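Local coordinates for microcin B17-processing protein McbC (PDB 6GRI), which serves as the nitroreductase-family oxidoreductase of the McbBCD microcin synthetase, which processes the inactive microcin B17 precursor McbA into the active peptide, at the interface of chains A and B and the interface of chains A and C. Numbering follows the deposited sequence. Chains: chain A/B, Microcin B17-processing protein McbC; chain C, Microcin B17-processing protein McbD.

Contact 1: the interface of chains A and B. Residues chain A 117-121, 127; chain B 82-83, 219, 222, 234.
B:Arg82 lays its guanidinium along the A:Arg118–A:Pro121 loop of the second McbC subunit, in the dimer of this nitroreductase-family protein. Its chain leaves with CG anti to the backbone N (chi1 178°), runs straight through chi2 and then turns about the CG-CD bond (chi3 60°), which sets the flat group against the loop. NE and NH2 both point at the same carbonyl oxygen; NH2 lies 3.0 Å and NE 3.1 Å from A:Arg118 O, close to the guanidinium plane. One face of the guanidinium is covered by the peptide joining A:Tyr120 to A:Pro121, with A:Tyr120 C toward the rim, while A:Arg117 approaches the opposite face with its CD. The two arginine side chains run roughly perpendicular, with the two groups, probably both positive, near each other but not in contact.

A:Pro121 sets its CB beside NH1 of B:Arg82, at 3.7 Å, and turns CG toward CG2 of B:Val222. Two residues earlier, A:Pro119 offers its carbonyl oxygen to the amide of B:Gln219, with NE2 2.8 Å from A:Pro119 O and lying in the carbonyl plane. Behind this loop A:Tyr127 holds the backbone of its own subunit, its phenol OH 2.9 Å from A:Tyr120 O, while its ring faces the guanidinium of A:Arg118, NE lying over the ring centre.

Contact 2: the interface of chains A and C. Residues chain A 8-9, 12, 196, 253; chain C 1, 3, 17-20.
The short helix 8-11 of McbC, running on into the 3-10 turn 12-14, faces the start of the McbD chain and the extended C:Ser19–C:Pro20 segment that follows strand 15-18. McbC belongs to the nitroreductase family and McbD to the YcaO cyclodehydratases, so this patch joins two different kinds of synthetase subunit.

C:Pro20 wedges its ring among McbC side chains. It lies across A:Thr253, with its CB packed against the methyl, 3.6 Å from A:Thr253 CG2. CG points at the carboxylate carbon of A:Glu196 and at CB of A:Leu8, and CD lies 3.8 Å from CB of A:Thr12.

Beside the ring, A:Glu196 receives the amino terminus of McbD. The N of C:Met1 is 2.7 Å from A:Glu196 OE2, on the syn lone pair, and the carboxylate would be expected to favour a charged terminus. The other oxygen, OE1, accepts the hydroxyl of A:Thr12, with OG1 2.7 Å away, again from the syn side but 22° out of the carboxylate plane. With OG1 at chi1 -149°, A:Thr12 places its methyl CG2 between the backbone N and the carbonyl carbon, directed at CB of C:Ala17. A:Thr12 OG1 can in turn accept a hydrogen bond from C:Met1 N, 3.0 Å away, so the terminus meets both A:Glu196 and A:Thr12. C:Asn3 adds a bent bond from ND2 to A:Thr12 O, 2.8 Å long, tilted from its own amide plane.

Contact 3: the interface of chains A and B. Residues chain A 105-106, 109-111, 157; chain B 73-74, 76-79.
A:Asn106, near the end of helix 97-108, pushes its amide into the turn B:His76–B:Ser79 of the other McbC subunit, and here the packing is dense. Its CG is anti to the carbonyl carbon (chi1 -69°); this, with chi2 -96°, places OD1 over the centre of the B:Phe78 ring, the amide and ring planes 32° apart. OD1 takes two donors. The backbone N of B:Phe78 is 2.9 Å from A:Asn106 OD1 along a nearly straight N-H, while the hydroxyl OG of B:Ser79, also 2.9 Å from OD1, arrives in the carbonyl plane on a lone pair. On the other branch, ND2 of A:Asn106 donates to the B:His76 carbonyl, 3.1 Å from O and well above that carbonyl's plane. Both ends of the amide are thus engaged, which fixes its rotation.

B:Asn77 lies between A:Val105 and A:Pro111. Its CB meets CG1 of A:Val105 at 3.6 Å, and its amide carbon CG lies 3.5 Å from CA of A:Pro111. OD1 accepts the backbone N of B:Ser79 at 2.9 Å, an internal bond that steadies the turn.

Toward B:Ser73 and A:Gln157 the contact loosens, and each buries little surface. B:Ser74 still sets CB beside A:Pro111 O, at 3.6 Å; the unmodelled hydroxyls of both serines leave contacts here undecided. The patch clamps the turn of one subunit to a helix end of the other, and its two-fold twin repeats the grip across the McbC dimer.

Contact 1: the interface of chains A and B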
ATOM      1  N   ARG A 117      20.843  30.930   0.887  1.00 78.98           N
ATOM      2  CA  ARG A 117      19.450  31.076   0.477  1.00 79.96           C
ATOM      3  C   ARG A 117      19.322  30.881  -1.034  1.00 77.88           C
ATOM      4  O   ARG A 117      19.882  31.654  -1.791  1.00 82.13           O
ATOM      5  CB  ARG A 117      18.881  32.445   0.885  1.00 79.00           C
ATOM      6  CG  ARG A 117      17.517  32.729   0.257  1.00 83.57           C
ATOM      7  CD  ARG A 117      16.775  33.894   0.886  1.00 85.00           C
ATOM      8  NE  ARG A 117      16.332  33.610   2.252  1.00 84.07           N
ATOM      9  CZ  ARG A 117      16.916  34.034   3.374  1.00 85.11           C
ATOM     10  NH1 ARG A 117      18.016  34.785   3.354  1.00 91.68           N
ATOM     11  NH2 ARG A 117      16.383  33.703   4.546  1.00 83.92           N
ATOM     12  N   ARG A 118      18.565  29.868  -1.458  1.00 73.78           N
ATOM     13  CA  ARG A 118      18.336  29.623  -2.890  1.00 71.75           C
ATOM     14  C   ARG A 118      17.082  30.409  -3.315  1.00 70.70           C
ATOM     15  O   ARG A 118      16.345  30.887  -2.447  1.00 69.32           O
ATOM     16  CB  ARG A 118      18.178  28.128  -3.180  1.00 67.18           C
ATOM     17  CG  ARG A 118      19.076  27.240  -2.350  1.00 69.97           C
ATOM     18  CD  ARG A 118      19.102  25.808  -2.839  1.00 67.50           C
ATOM     19  NE  ARG A 118      19.678  24.936  -1.821  1.00 66.95           N
ATOM     20  CZ  ARG A 118      19.934  23.640  -1.989  1.00 66.17           C
ATOM     21  NH1 ARG A 118      19.664  23.032  -3.142  1.00 64.60           N
ATOM     22  NH2 ARG A 118      20.453  22.942  -0.983  1.00 66.21           N
ATOM     23  N   PRO A 119      16.826  30.538  -4.641  1.00 68.27           N
ATOM     24  CA  PRO A 119      15.664  31.273  -5.146  1.00 70.17           C
ATOM     25  C   PRO A 119      14.337  30.466  -5.207  1.00 68.16           C
ATOM     26  O   PRO A 119      13.452  30.787  -5.995  1.00 65.85           O
ATOM     27  CB  PRO A 119      16.124  31.687  -6.546  1.00 68.55           C
ATOM     28  CG  PRO A 119      16.998  30.575  -6.987  1.00 65.77           C
ATOM     29  CD  PRO A 119      17.582  29.941  -5.756  1.00 66.74           C
ATOM     30  N   TYR A 120      14.223  29.419  -4.399  1.00 69.63           N
ATOM     31  CA  TYR A 120      12.961  28.731  -4.166  1.00 68.91           C
ATOM     32  C   TYR A 120      13.003  28.199  -2.736  1.00 66.77           C
ATOM     33  O   TYR A 120      14.090  27.952  -2.203  1.00 70.01           O
ATOM     34  CB  TYR A 120      12.744  27.601  -5.182  1.00 68.44           C
ATOM     35  CG  TYR A 120      13.821  26.523  -5.180  1.00 69.81           C
ATOM     36  CD1 TYR A 120      15.042  26.723  -5.826  1.00 70.70           C
ATOM     37  CD2 TYR A 120      13.612  25.300  -4.542  1.00 66.82           C
ATOM     38  CE1 TYR A 120      16.027  25.741  -5.829  1.00 69.02           C
ATOM     39  CE2 TYR A 120      14.588  24.317  -4.540  1.00 65.71           C
ATOM     40  CZ  TYR A 120      15.798  24.543  -5.180  1.00 66.60           C
ATOM     41  OH  TYR A 120      16.769  23.569  -5.180  1.00 63.26           O
ATOM     42  N   PRO A 121      11.836  28.049  -2.096  1.00 66.96           N
ATOM     43  CA  PRO A 121      11.829  27.558  -0.723  1.00 66.85           C
ATOM     44  C   PRO A 121      11.672  26.034  -0.634  1.00 65.32           C
ATOM     45  O   PRO A 121      11.225  25.377  -1.593  1.00 67.78           O
ATOM     46  CB  PRO A 121      10.620  28.270  -0.124  1.00 65.81           C
ATOM     47  CG  PRO A 121       9.675  28.409  -1.274  1.00 66.05           C
ATOM     48  CD  PRO A 121      10.475  28.387  -2.548  1.00 66.09           C
ATOM     49  N   TYR A 127      15.994  20.714   1.116  1.00 57.21           N
ATOM     50  CA  TYR A 127      16.389  20.640  -0.289  1.00 56.60           C
ATOM     51  C   TYR A 127      16.729  19.204  -0.732  1.00 55.86           C
ATOM     52  O   TYR A 127      17.875  18.908  -1.061  1.00 60.40           O
ATOM     53  CB  TYR A 127      17.542  21.623  -0.552  1.00 56.72           C
ATOM     54  CG  TYR A 127      17.083  23.049  -0.385  1.00 56.99           C
ATOM     55  CD1 TYR A 127      16.430  23.698  -1.419  1.00 56.35           C
ATOM     56  CD2 TYR A 127      17.247  23.733   0.817  1.00 56.97           C
ATOM     57  CE1 TYR A 127      15.968  24.988  -1.284  1.00 56.87           C
ATOM     58  CE2 TYR A 127      16.782  25.032   0.967  1.00 58.30           C
ATOM     59  CZ  TYR A 127      16.137  25.654  -0.096  1.00 58.84           C
ATOM     60  OH  TYR A 127      15.651  26.948  -0.016  1.00 60.41           O
TER
ATOM     61  N   ARG B  82      15.736  36.053  -3.548  1.00 79.52           N
ATOM     62  CA  ARG B  82      14.384  35.840  -3.025  1.00 78.28           C
ATOM     63  C   ARG B  82      14.406  36.312  -1.586  1.00 79.71           C
ATOM     64  O   ARG B  82      15.350  35.998  -0.853  1.00 87.70           O
ATOM     65  CB  ARG B  82      14.020  34.352  -3.088  1.00 76.95           C
ATOM     66  CG  ARG B  82      12.651  33.971  -2.528  1.00 76.80           C
ATOM     67  CD  ARG B  82      12.386  32.481  -2.693  1.00 74.06           C
ATOM     68  NE  ARG B  82      13.393  31.672  -2.002  1.00 76.82           N
ATOM     69  CZ  ARG B  82      13.349  31.280  -0.723  1.00 77.39           C
ATOM     70  NH1 ARG B  82      12.324  31.591   0.075  1.00 76.61           N
ATOM     71  NH2 ARG B  82      14.352  30.556  -0.231  1.00 77.96           N
ATOM     72  N   LEU B  83      13.402  37.087  -1.184  1.00 78.17           N
ATOM     73  CA  LEU B  83      13.377  37.636   0.182  1.00 77.79           C
ATOM     74  C   LEU B  83      13.273  36.520   1.209  1.00 74.26           C
ATOM     75  O   LEU B  83      12.797  35.432   0.890  1.00 71.26           O
ATOM     76  CB  LEU B  83      12.223  38.625   0.382  1.00 77.47           C
ATOM     77  CG  LEU B  83      12.442  39.982  -0.300  1.00 78.84           C
ATOM     78  CD1 LEU B  83      11.110  40.648  -0.586  1.00 77.38           C
ATOM     79  CD2 LEU B  83      13.346  40.884   0.537  1.00 80.43           C
ATOM     80  N   GLN B 219       5.340  28.797  -6.321  1.00 64.19           N
ATOM     81  CA  GLN B 219       6.590  29.491  -6.661  1.00 67.25           C
ATOM     82  C   GLN B 219       6.306  30.744  -7.477  1.00 70.92           C
ATOM     83  O   GLN B 219       6.898  31.794  -7.206  1.00 82.52           O
ATOM     84  CB  GLN B 219       7.569  28.561  -7.396  1.00 67.37           C
ATOM     85  CG  GLN B 219       8.919  29.159  -7.791  1.00 66.65           C
ATOM     86  CD  GLN B 219       9.775  29.640  -6.625  1.00 66.43           C
ATOM     87  OE1 GLN B 219       9.506  29.350  -5.458  1.00 63.04           O
ATOM     88  NE2 GLN B 219      10.824  30.391  -6.950  1.00 65.45           N
ATOM     89  N   VAL B 222       5.303  32.976  -4.875  1.00 63.77           N
ATOM     90  CA  VAL B 222       6.539  33.432  -4.204  1.00 65.38           C
ATOM     91  C   VAL B 222       7.170  34.569  -4.987  1.00 66.93           C
ATOM     92  O   VAL B 222       7.391  35.648  -4.442  1.00 69.03           O
ATOM     93  CB  VAL B 222       7.567  32.279  -4.009  1.00 66.93           C
ATOM     94  CG1 VAL B 222       8.991  32.792  -3.834  1.00 69.82           C
ATOM     95  CG2 VAL B 222       7.182  31.414  -2.814  1.00 68.34           C
ATOM     96  N   VAL B 234       5.222  29.612   2.483  1.00 57.46           N
ATOM     97  CA  VAL B 234       4.661  28.282   2.261  1.00 55.98           C
ATOM     98  C   VAL B 234       4.618  27.566   3.610  1.00 55.39           C
ATOM     99  O   VAL B 234       5.545  27.707   4.400  1.00 55.03           O
ATOM    100  CB  VAL B 234       5.501  27.476   1.264  1.00 55.88           C
ATOM    101  CG1 VAL B 234       5.025  26.037   1.206  1.00 56.57           C
ATOM    102  CG2 VAL B 234       5.424  28.106  -0.116  1.00 58.79           C
TER

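Contact 2: the interface of chains A and C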
ATOM      1  N   LEU A   8      24.952  11.763   3.320  1.00 51.70           N
ATOM      2  CA  LEU A   8      23.725  10.979   3.519  1.00 50.52           C
ATOM      3  C   LEU A   8      23.781   9.962   4.673  1.00 53.39           C
ATOM      4  O   LEU A   8      22.740   9.564   5.180  1.00 56.60           O
ATOM      5  CB  LEU A   8      23.337  10.248   2.231  1.00 48.03           C
ATOM      6  CG  LEU A   8      22.919  11.112   1.042  1.00 48.28           C
ATOM      7  CD1 LEU A   8      22.735  10.229  -0.189  1.00 46.19           C
ATOM      8  CD2 LEU A   8      21.648  11.908   1.357  1.00 47.47           C
ATOM      9  N   VAL A   9      24.982   9.554   5.089  1.00 57.26           N
ATOM     10  CA  VAL A   9      25.148   8.666   6.250  1.00 56.12           C
ATOM     11  C   VAL A   9      24.567   9.328   7.510  1.00 55.13           C
ATOM     12  O   VAL A   9      24.055   8.643   8.394  1.00 52.83           O
ATOM     13  CB  VAL A   9      26.638   8.347   6.546  1.00 57.80           C
ATOM     14  CG1 VAL A   9      26.760   7.342   7.689  1.00 56.63           C
ATOM     15  CG2 VAL A   9      27.377   7.807   5.326  1.00 63.12           C
ATOM     16  N   THR A  12      20.709   9.026   6.992  1.00 47.70           N
ATOM     17  CA  THR A  12      20.218   7.662   7.210  1.00 45.34           C
ATOM     18  C   THR A  12      20.116   7.205   8.665  1.00 43.97           C
ATOM     19  O   THR A  12      19.486   6.200   8.936  1.00 47.20           O
ATOM     20  CB  THR A  12      21.018   6.619   6.408  1.00 47.46           C
ATOM     21  OG1 THR A  12      20.160   5.527   6.065  1.00 51.88           O
ATOM     22  CG2 THR A  12      22.240   6.080   7.187  1.00 50.88           C
ATOM     23  N   GLU A 196      15.565   9.133   1.098  1.00 54.04           N
ATOM     24  CA  GLU A 196      15.900   9.209   2.530  1.00 56.32           C
ATOM     25  C   GLU A 196      16.038  10.641   3.073  1.00 56.49           C
ATOM     26  O   GLU A 196      15.690  10.899   4.228  1.00 58.30           O
ATOM     27  CB  GLU A 196      17.151   8.383   2.844  1.00 58.20           C
ATOM     28  CG  GLU A 196      16.936   6.878   2.649  1.00 59.41           C
ATOM     29  CD  GLU A 196      17.798   6.005   3.554  1.00 59.33           C
ATOM     30  OE1 GLU A 196      17.983   6.332   4.744  1.00 49.49           O
ATOM     31  OE2 GLU A 196      18.286   4.965   3.067  1.00 65.44           O
ATOM     32  N   THR A 253      18.401   4.667  -3.776  1.00 51.76           N
ATOM     33  CA  THR A 253      18.642   5.938  -3.096  1.00 50.07           C
ATOM     34  C   THR A 253      17.944   7.138  -3.745  1.00 49.03           C
ATOM     35  O   THR A 253      17.457   8.018  -3.025  1.00 54.21           O
ATOM     36  CB  THR A 253      20.167   6.173  -3.024  1.00 49.59           C
ATOM     37  OG1 THR A 253      20.731   5.211  -2.127  1.00 55.53           O
ATOM     38  CG2 THR A 253      20.522   7.561  -2.531  1.00 50.24           C
TER
ATOM     39  N   MET C   1      19.447   3.026   4.628  1.00 66.42           N
ATOM     40  CA  MET C   1      18.772   1.716   4.365  1.00 67.01           C
ATOM     41  C   MET C   1      19.068   0.671   5.450  1.00 64.31           C
ATOM     42  O   MET C   1      19.925   0.889   6.310  1.00 61.87           O
ATOM     43  CB  MET C   1      19.156   1.204   2.974  1.00 70.11           C
ATOM     44  CG  MET C   1      18.269   1.774   1.872  1.00 73.32           C
ATOM     45  SD  MET C   1      18.852   1.412   0.210  1.00 73.32           S
ATOM     46  CE  MET C   1      20.432   2.261   0.176  1.00 77.45           C
ATOM     47  N   ASN C   3      18.462  -0.073   8.445  1.00 64.60           N
ATOM     48  CA  ASN C   3      17.947   0.773   9.532  1.00 62.58           C
ATOM     49  C   ASN C   3      17.303   0.008  10.693  1.00 63.02           C
ATOM     50  O   ASN C   3      16.151   0.286  11.092  1.00 64.86           O
ATOM     51  CB  ASN C   3      16.984   1.822   8.962  1.00 63.54           C
ATOM     52  CG  ASN C   3      17.675   2.811   8.048  1.00 61.72           C
ATOM     53  OD1 ASN C   3      17.325   2.938   6.872  1.00 62.90           O
ATOM     54  ND2 ASN C   3      18.655   3.523   8.587  1.00 59.09           N
ATOM     55  N   ALA C  17      23.071   0.544   9.784  1.00 57.08           N
ATOM     56  CA  ALA C  17      22.562   1.229   8.604  1.00 56.15           C
ATOM     57  C   ALA C  17      23.481   1.015   7.412  1.00 56.48           C
ATOM     58  O   ALA C  17      24.696   1.057   7.537  1.00 56.27           O
ATOM     59  CB  ALA C  17      22.407   2.712   8.878  1.00 58.31           C
ATOM     60  N   MET C  18      22.873   0.749   6.265  1.00 58.99           N
ATOM     61  CA  MET C  18      23.535   0.777   4.984  1.00 60.18           C
ATOM     62  C   MET C  18      23.394   2.198   4.494  1.00 56.56           C
ATOM     63  O   MET C  18      22.320   2.767   4.561  1.00 61.97           O
ATOM     64  CB  MET C  18      22.856  -0.195   4.023  1.00 68.80           C
ATOM     65  CG  MET C  18      23.224  -0.013   2.561  1.00 76.32           C
ATOM     66  SD  MET C  18      23.028  -1.536   1.626  1.00 90.48           S
ATOM     67  CE  MET C  18      21.276  -1.869   1.774  1.00 94.25           C
ATOM     68  N   SER C  19      24.470   2.775   3.994  1.00 55.24           N
ATOM     69  CA  SER C  19      24.447   4.169   3.590  1.00 57.33           C
ATOM     70  C   SER C  19      23.809   4.347   2.204  1.00 58.85           C
ATOM     71  O   SER C  19      24.066   3.538   1.311  1.00 63.75           O
ATOM     72  CB  SER C  19      25.853   4.732   3.570  1.00 55.23           C
ATOM     73  OG  SER C  19      25.765   6.120   3.395  1.00 60.37           O
ATOM     74  N   PRO C  20      22.985   5.402   2.009  1.00 57.99           N
ATOM     75  CA  PRO C  20      22.500   5.651   0.652  1.00 57.84           C
ATOM     76  C   PRO C  20      23.591   6.328  -0.131  1.00 54.82           C
ATOM     77  O   PRO C  20      24.477   6.906   0.473  1.00 55.37           O
ATOM     78  CB  PRO C  20      21.295   6.598   0.845  1.00 58.45           C
ATOM     79  CG  PRO C  20      21.227   6.921   2.300  1.00 59.57           C
ATOM     80  CD  PRO C  20      22.504   6.436   2.944  1.00 59.56           C
TER

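Contact 3: the interface of chains A and B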
ATOM      1  N   VAL A 105      22.434  29.145 -12.840  1.00 75.42           N
ATOM      2  CA  VAL A 105      22.725  30.119 -11.793  1.00 81.30           C
ATOM      3  C   VAL A 105      21.445  30.869 -11.389  1.00 79.16           C
ATOM      4  O   VAL A 105      21.143  30.991 -10.202  1.00 76.93           O
ATOM      5  CB  VAL A 105      23.869  31.097 -12.225  1.00 87.15           C
ATOM      6  CG1 VAL A 105      24.052  32.245 -11.235  1.00 87.97           C
ATOM      7  CG2 VAL A 105      25.183  30.340 -12.372  1.00 87.13           C
ATOM      8  N   ASN A 106      20.686  31.344 -12.373  1.00 79.39           N
ATOM      9  CA  ASN A 106      19.490  32.138 -12.090  1.00 80.02           C
ATOM     10  C   ASN A 106      18.357  31.296 -11.485  1.00 77.47           C
ATOM     11  O   ASN A 106      17.762  31.698 -10.495  1.00 77.18           O
ATOM     12  CB  ASN A 106      19.020  32.890 -13.340  1.00 81.26           C
ATOM     13  CG  ASN A 106      19.988  33.999 -13.761  1.00 86.88           C
ATOM     14  OD1 ASN A 106      19.799  35.173 -13.415  1.00 89.56           O
ATOM     15  ND2 ASN A 106      21.031  33.632 -14.505  1.00 87.48           N
ATOM     16  N   SER A 109      20.173  29.238  -7.733  1.00 70.25           N
ATOM     17  CA  SER A 109      21.214  29.802  -6.858  1.00 72.75           C
ATOM     18  C   SER A 109      20.983  31.277  -6.570  1.00 74.42           C
ATOM     19  O   SER A 109      20.306  31.970  -7.330  1.00 79.20           O
ATOM     20  CB  SER A 109      22.600  29.631  -7.501  1.00 75.73           C
ATOM     21  OG  SER A 109      22.821  28.290  -7.924  1.00 75.89           O
ATOM     22  N   SER A 110      21.562  31.755  -5.470  1.00 75.87           N
ATOM     23  CA  SER A 110      21.530  33.180  -5.132  1.00 77.11           C
ATOM     24  C   SER A 110      22.468  33.943  -6.057  1.00 80.49           C
ATOM     25  O   SER A 110      23.408  33.354  -6.602  1.00 81.32           O
ATOM     26  CB  SER A 110      21.960  33.414  -3.683  1.00 77.34           C
ATOM     27  OG  SER A 110      21.900  34.787  -3.322  1.00 81.11           O
ATOM     28  N   PRO A 111      22.218  35.255  -6.247  1.00 84.62           N
ATOM     29  CA  PRO A 111      23.221  36.101  -6.904  1.00 87.41           C
ATOM     30  C   PRO A 111      24.518  36.255  -6.104  1.00 89.28           C
ATOM     31  O   PRO A 111      25.577  36.479  -6.701  1.00 93.23           O
ATOM     32  CB  PRO A 111      22.513  37.457  -7.034  1.00 88.55           C
ATOM     33  CG  PRO A 111      21.066  37.152  -6.946  1.00 86.00           C
ATOM     34  CD  PRO A 111      20.960  35.990  -6.013  1.00 83.75           C
ATOM     35  N   GLN A 157      27.728  26.366  -6.736  1.00 75.72           N
ATOM     36  CA  GLN A 157      27.576  26.910  -8.087  1.00 76.70           C
ATOM     37  C   GLN A 157      28.634  26.315  -8.999  1.00 77.13           C
ATOM     38  O   GLN A 157      29.466  27.022  -9.563  1.00 83.73           O
ATOM     39  CB  GLN A 157      27.566  28.445  -8.085  1.00 78.67           C
ATOM     40  CG  GLN A 157      26.391  29.015  -7.300  1.00 79.54           C
ATOM     41  CD  GLN A 157      26.176  30.503  -7.511  1.00 83.95           C
ATOM     42  OE1 GLN A 157      26.053  30.979  -8.643  1.00 90.62           O
ATOM     43  NE2 GLN A 157      26.102  31.244  -6.415  1.00 83.77           N
TER
ATOM     44  N   SER B  73      30.573  31.194 -12.727  1.00 92.22           N
ATOM     45  CA  SER B  73      30.608  32.527 -12.112  1.00 95.00           C
ATOM     46  C   SER B  73      29.217  33.066 -11.726  1.00 96.48           C
ATOM     47  O   SER B  73      28.221  32.806 -12.411  1.00 93.09           O
ATOM     48  CB  SER B  73      31.305  33.524 -13.034  1.00 94.81           C
ATOM     49  N   SER B  74      29.174  33.824 -10.626  1.00 98.99           N
ATOM     50  CA  SER B  74      27.979  34.565 -10.205  1.00 97.10           C
ATOM     51  C   SER B  74      27.793  35.884 -10.977  1.00100.46           C
ATOM     52  O   SER B  74      26.849  36.632 -10.710  1.00104.25           O
ATOM     53  CB  SER B  74      28.043  34.860  -8.705  1.00 97.38           C
ATOM     54  N   HIS B  76      27.045  35.711 -14.125  1.00 98.58           N
ATOM     55  CA  HIS B  76      25.906  35.345 -14.987  1.00100.11           C
ATOM     56  C   HIS B  76      24.524  35.582 -14.336  1.00 99.69           C
ATOM     57  O   HIS B  76      23.496  35.504 -15.023  1.00 97.65           O
ATOM     58  CB  HIS B  76      25.988  33.869 -15.400  1.00101.29           C
ATOM     59  CG  HIS B  76      27.167  33.537 -16.254  1.00106.65           C
ATOM     60  ND1 HIS B  76      28.321  32.982 -15.745  1.00111.61           N
ATOM     61  CD2 HIS B  76      27.370  33.670 -17.587  1.00112.78           C
ATOM     62  CE1 HIS B  76      29.188  32.798 -16.725  1.00114.63           C
ATOM     63  NE2 HIS B  76      28.635  33.205 -17.854  1.00113.36           N
ATOM     64  N   ASN B  77      24.493  35.829 -13.023  1.00 96.55           N
ATOM     65  CA  ASN B  77      23.238  36.016 -12.297  1.00 93.20           C
ATOM     66  C   ASN B  77      22.719  37.434 -12.505  1.00 92.07           C
ATOM     67  O   ASN B  77      23.444  38.399 -12.264  1.00 95.87           O
ATOM     68  CB  ASN B  77      23.432  35.740 -10.799  1.00 92.36           C
ATOM     69  CG  ASN B  77      22.135  35.377 -10.101  1.00 90.34           C
ATOM     70  OD1 ASN B  77      21.156  36.113 -10.180  1.00 93.08           O
ATOM     71  ND2 ASN B  77      22.123  34.242  -9.412  1.00 88.28           N
ATOM     72  N   PHE B  78      21.470  37.548 -12.954  1.00 86.93           N
ATOM     73  CA  PHE B  78      20.809  38.851 -13.126  1.00 87.36           C
ATOM     74  C   PHE B  78      19.562  39.004 -12.250  1.00 85.88           C
ATOM     75  O   PHE B  78      18.842  39.996 -12.366  1.00 85.65           O
ATOM     76  CB  PHE B  78      20.469  39.101 -14.608  1.00 87.41           C
ATOM     77  CG  PHE B  78      19.738  37.965 -15.275  1.00 85.25           C
ATOM     78  CD1 PHE B  78      18.376  37.755 -15.046  1.00 83.07           C
ATOM     79  CD2 PHE B  78      20.411  37.106 -16.144  1.00 84.49           C
ATOM     80  CE1 PHE B  78      17.706  36.708 -15.658  1.00 80.97           C
ATOM     81  CE2 PHE B  78      19.742  36.061 -16.765  1.00 82.68           C
ATOM     82  CZ  PHE B  78      18.388  35.861 -16.520  1.00 81.14           C
ATOM     83  N   SER B  79      19.321  38.040 -11.361  1.00 85.51           N
ATOM     84  CA  SER B  79      18.094  37.998 -10.564  1.00 85.10           C
ATOM     85  C   SER B  79      18.269  38.791  -9.279  1.00 87.14           C
ATOM     86  O   SER B  79      19.337  39.339  -9.020  1.00 89.53           O
ATOM     87  CB  SER B  79      17.720  36.546 -10.226  1.00 79.52           C
ATOM     88  OG  SER B  79      17.736  35.724 -11.380  1.00 76.97           O
TER

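Contact 1 and contact 3 belong to the same two-fold interface between McbC subunits, the centres of their C-alpha atoms about 14 Å apart. Contact 3 takes B residues 73-79 and contact 1 B residues 82-83, close in sequence, against A residues 105-111 and 117-121 respectively; contact 1 adds helix 204-228 of B. Contact 2 shares no residue with them and lies about 27 Å from contact 1 and 32 Å from contact 3, centre to centre. Chain A can therefore pair with its twin and carry McbD at once, consistent with an assembly of two copies each of McbC and McbD, with four further protein chains.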